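Side-chain contacts in putative branched chain amino acid ABC transporter, periplasmic amino acid-binding protein (Brucella ovis, PDB 4XFK), which probably serves as the periplasmic binding component of an ABC transport system for branched-chain and other small amino acids: residues T27-L30 with Y31-A34; V145-G148 with M149-K152. The protein carries 1 engineered substitution. All coordinates share one frame; numbering follows the deposited sequence. Where two conformers were deposited one is given.

Interaction 1. Residues T27-L30 with Y31-A34; sequences TGLL and YRAA. With NA (sodium ion), chain D.
Tyr31 packs against Thr27, one turn earlier, near the start of helix 26-44, the crossover helix of the beta-alpha-beta unit between strands 13-18 and 54-59. The two side chains run side by side, pointing the same way. With CG anti to its own carbonyl carbon (chi1 -79°), Tyr31 reaches back along the preceding turn. Tyr31 CB rests 3.4 Å from Gly28 O. Tyr31 CD2 lies 3.4 Å from Thr27 O, the carbonyl that also accepts the Tyr31 N-H. Further out, Thr27 CG2 packs 3.6 Å from Tyr31 CE2. Threonine suits this place: its methyl serves the ring while OG1, on the other branch, bonds to Tyr294. Gly28, lacking a side chain, brings its CA to the ring edge near the ring plane. At the next residue, the guanidinium of Arg32 meets a water edge-on at NH1, and that water donates to Leu29 O; NE forms a salt bridge with Glu57. Tyrosine suits its own place because its long ring carries a hydroxyl oxygen out to the sodium ion: Gly85 and Gly116 complete the coordination together with two waters, and Tyr31 OH binds the sodium ion at 2.4 Å.

Interaction 2. Residues V145-G148 with M149-K152; sequences VAQG and MKDK
Gln147 and Asp151 join side chains one turn apart in the last turns of helix 138-152, an i to i+4 pairing beside strand 373-380, where both side chains touch Phe380. The glutamine leaves the backbone with CG anti to its own N (chi1 -173°), then bends at chi2 (66°), which swings the amide over the next turn. There NE2 donates to Asp151 OD1 at 2.9 Å. The oxygen is met on its syn side, from outside the carboxylate plane, whereas the acceptor lies close to the amide plane of the donor; the two flat groups are turned 53° against each other. Glutamine suits the place because its other end accepts: a water donates to OE1 and in turn takes a hydrogen bond from Lys150 NZ, which also bonds to the carbonyl of Ile183. Along the way Lys150 CD passes 3.8 Å from Gln147 NE2.

Met149 serves another side of the helix. Its CG lies only 3.2 Å from Val145 O, the carbonyl bonded to Met149 N, and the flexible thioether continues with SD 3.7 Å from that oxygen. Beyond, the side chain packs on Ile263 of strand 263-266 and Thr215 of strand 215-218, a buried setting that fits a long apolar chain. Gly148, between Gln147 and Met149 in the chain, is buried and has no side chain; its O accepts Lys152 N at 3.1 Å.

Asp151 OD1 also sits 3.3 Å from Gln147 O, another acceptor, and near a helix C-terminus a carboxylate is expected to feel the unfavourable end of the helix dipole. The amide N-H of Gln147 probably offsets part of that cost, with Lys378 of strand 373-380 also touching the aspartate.

Both interactions are helical, yet they lie on opposite sides of the chain's centre, about 29 Å apart between centres and about 17 Å at their nearest atoms, without touching. Interaction 1 belongs to the part of the fold built on the five-stranded parallel sheet, and it carries a ligand of the sodium ion. Interaction 2 lies on the helix that leads from the last strand of that sheet to strand 158-164, and it packs against the second, mixed sheet. This pairing of two sheet-based halves agrees with the two-lobed architecture of periplasmic binding proteins. Interaction 2 contributes nothing to the sodium site; its polar side is a bridge from Asp151 through Gln147 and a water to Lys150.

Interaction 1. Residues T27-L30 with Y31-A34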
loop_
_atom_site.group_PDB
_atom_site.type_symbol
_atom_site.label_atom_id
_atom_site.label_comp_id
_atom_site.label_asym_id
_atom_site.label_seq_id
_atom_site.Cartn_x
_atom_site.Cartn_y
_atom_site.Cartn_z
ATOM N N THR A 27 -4.478 10.749 2.406
ATOM C CA THR A 27 -4.050 9.517 1.762
ATOM C C THR A 27 -4.817 9.270 0.461
ATOM O O THR A 27 -4.215 8.939 -0.566
ATOM C CB THR A 27 -4.154 8.322 2.725
ATOM O OG1 THR A 27 -3.252 8.538 3.817
ATOM C CG2 THR A 27 -3.769 7.018 2.041
ATOM N N GLY A 28 -6.137 9.456 0.492
ATOM C CA GLY A 28 -6.952 9.276 -0.700
ATOM C C GLY A 28 -6.504 10.165 -1.846
ATOM O O GLY A 28 -6.511 9.747 -3.007
ATOM N N LEU A 29 -6.071 11.384 -1.530
ATOM C CA LEU A 29 -5.604 12.298 -2.574
ATOM C C LEU A 29 -4.279 11.858 -3.195
ATOM O O LEU A 29 -3.993 12.180 -4.351
ATOM C CB LEU A 29 -5.514 13.730 -2.040
ATOM C CG LEU A 29 -6.874 14.383 -1.808
ATOM C CD1 LEU A 29 -6.711 15.656 -0.990
ATOM C CD2 LEU A 29 -7.562 14.688 -3.134
ATOM N N LEU A 30 -3.459 11.130 -2.438
ATOM C CA LEU A 30 -2.227 10.578 -2.995
ATOM C C LEU A 30 -2.548 9.376 -3.892
ATOM O O LEU A 30 -1.903 9.195 -4.928
ATOM C CB LEU A 30 -1.213 10.233 -1.895
ATOM C CG LEU A 30 -0.714 11.458 -1.111
ATOM C CD1 LEU A 30 0.169 11.012 0.056
ATOM C CD2 LEU A 30 0.023 12.458 -2.026
ATOM N N TYR A 31 -3.556 8.579 -3.523
ATOM C CA TYR A 31 -4.077 7.578 -4.471
ATOM C C TYR A 31 -4.553 8.256 -5.750
ATOM O O TYR A 31 -4.246 7.792 -6.846
ATOM C CB TYR A 31 -5.186 6.681 -3.862
ATOM C CG TYR A 31 -4.582 5.607 -2.994
ATOM C CD1 TYR A 31 -3.947 4.512 -3.565
ATOM C CD2 TYR A 31 -4.606 5.708 -1.604
ATOM C CE1 TYR A 31 -3.359 3.541 -2.778
ATOM C CE2 TYR A 31 -4.013 4.740 -0.800
ATOM C CZ TYR A 31 -3.390 3.659 -1.389
ATOM O OH TYR A 31 -2.776 2.710 -0.595
ATOM N N ARG A 32 -5.296 9.349 -5.617
ATOM C CA ARG A 32 -5.749 10.069 -6.797
ATOM C C ARG A 32 -4.576 10.516 -7.659
ATOM O O ARG A 32 -4.590 10.324 -8.865
ATOM C CB ARG A 32 -6.592 11.272 -6.404
ATOM C CG ARG A 32 -7.132 12.034 -7.603
ATOM C CD ARG A 32 -7.949 13.219 -7.153
ATOM N NE ARG A 32 -8.439 14.017 -8.274
ATOM C CZ ARG A 32 -7.750 15.021 -8.809
ATOM N NH1 ARG A 32 -6.550 15.323 -8.328
ATOM N NH2 ARG A 32 -8.250 15.720 -9.810
ATOM N N ALA A 33 -3.556 11.104 -7.042
ATOM C CA ALA A 33 -2.390 11.567 -7.796
ATOM C C ALA A 33 -1.737 10.413 -8.565
ATOM O O ALA A 33 -1.399 10.551 -9.740
ATOM C CB ALA A 33 -1.381 12.247 -6.872
ATOM N N ALA A 34 -1.574 9.265 -7.901
ATOM C CA ALA A 34 -0.886 8.124 -8.508
ATOM C C ALA A 34 -1.722 7.490 -9.623
ATOM O O ALA A 34 -1.200 7.117 -10.681
ATOM C CB ALA A 34 -0.543 7.092 -7.450
HETATM NA NA NA D . -3.281 1.933 1.567
HETATM O O HOH W 1 -4.598 14.462 -5.910
HETATM O O HOH W 2 -1.220 1.661 2.467
HETATM O O HOH W 3 -3.800 3.454 3.100
#

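Interaction 2. Residues V145-G148 with M149-K152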
loop_
_atom_site.group_PDB
_atom_site.type_symbol
_atom_site.label_atom_id
_atom_site.label_comp_id
_atom_site.label_asym_id
_atom_site.label_seq_id
_atom_site.Cartn_x
_atom_site.Cartn_y
_atom_site.Cartn_z
ATOM N N VAL A 145 10.767 -5.246 7.106
ATOM C CA VAL A 145 11.329 -4.176 7.922
ATOM C C VAL A 145 12.204 -4.750 9.037
ATOM O O VAL A 145 13.309 -4.257 9.293
ATOM C CB VAL A 145 10.257 -3.175 8.460
ATOM C CG1 VAL A 145 9.490 -3.731 9.664
ATOM C CG2 VAL A 145 10.910 -1.848 8.794
ATOM N N ALA A 146 11.738 -5.821 9.674
ATOM C CA ALA A 146 12.485 -6.413 10.777
ATOM C C ALA A 146 13.747 -7.124 10.271
ATOM O O ALA A 146 14.834 -6.963 10.836
ATOM C CB ALA A 146 11.595 -7.382 11.557
ATOM N N GLN A 147 13.609 -7.909 9.206
ATOM C CA GLN A 147 14.760 -8.616 8.656
ATOM C C GLN A 147 15.827 -7.652 8.137
ATOM O O GLN A 147 17.021 -7.893 8.308
ATOM C CB GLN A 147 14.341 -9.590 7.560
ATOM C CG GLN A 147 15.479 -10.467 7.068
ATOM C CD GLN A 147 15.964 -11.421 8.132
ATOM O OE1 GLN A 147 15.166 -12.069 8.812
ATOM N NE2 GLN A 147 17.278 -11.504 8.296
ATOM N N GLY A 148 15.401 -6.568 7.495
ATOM C CA GLY A 148 16.330 -5.557 7.019
ATOM C C GLY A 148 17.124 -4.935 8.155
ATOM O O GLY A 148 18.343 -4.796 8.076
ATOM N N MET A 149 16.432 -4.571 9.230
ATOM C CA MET A 149 17.108 -4.061 10.424
ATOM C C MET A 149 18.097 -5.088 10.991
ATOM O O MET A 149 19.226 -4.738 11.362
ATOM C CB MET A 149 16.091 -3.651 11.481
ATOM C CG MET A 149 15.255 -2.467 11.037
ATOM S SD MET A 149 13.959 -2.031 12.202
ATOM C CE MET A 149 14.945 -1.355 13.544
ATOM N N LYS A 150 17.682 -6.354 11.041
ATOM C CA LYS A 150 18.559 -7.429 11.499
ATOM C C LYS A 150 19.810 -7.547 10.626
ATOM O O LYS A 150 20.920 -7.658 11.145
ATOM C CB LYS A 150 17.799 -8.752 11.536
ATOM C CG LYS A 150 18.635 -9.931 12.013
ATOM C CD LYS A 150 17.771 -11.176 12.094
ATOM C CE LYS A 150 18.544 -12.380 12.606
ATOM N NZ LYS A 150 17.613 -13.501 12.935
ATOM N N ASP A 151 19.633 -7.505 9.307
ATOM C CA ASP A 151 20.760 -7.610 8.375
ATOM C C ASP A 151 21.753 -6.455 8.561
ATOM O O ASP A 151 22.961 -6.620 8.369
ATOM C CB ASP A 151 20.268 -7.625 6.916
ATOM C CG ASP A 151 19.493 -8.891 6.555
ATOM O OD1 ASP A 151 19.492 -9.864 7.339
ATOM O OD2 ASP A 151 18.884 -8.912 5.465
ATOM N N LYS A 152 21.231 -5.290 8.935
ATOM C CA LYS A 152 22.048 -4.090 9.091
ATOM C C LYS A 152 22.671 -4.018 10.487
ATOM O O LYS A 152 23.603 -3.251 10.725
ATOM C CB LYS A 152 21.213 -2.832 8.808
ATOM C CG LYS A 152 22.006 -1.526 8.811
ATOM C CD LYS A 152 21.105 -0.313 8.647
ATOM C CE LYS A 152 21.847 0.978 8.967
ATOM N NZ LYS A 152 23.086 1.139 8.158
HETATM O O HOH W 4 15.965 -13.917 10.677
#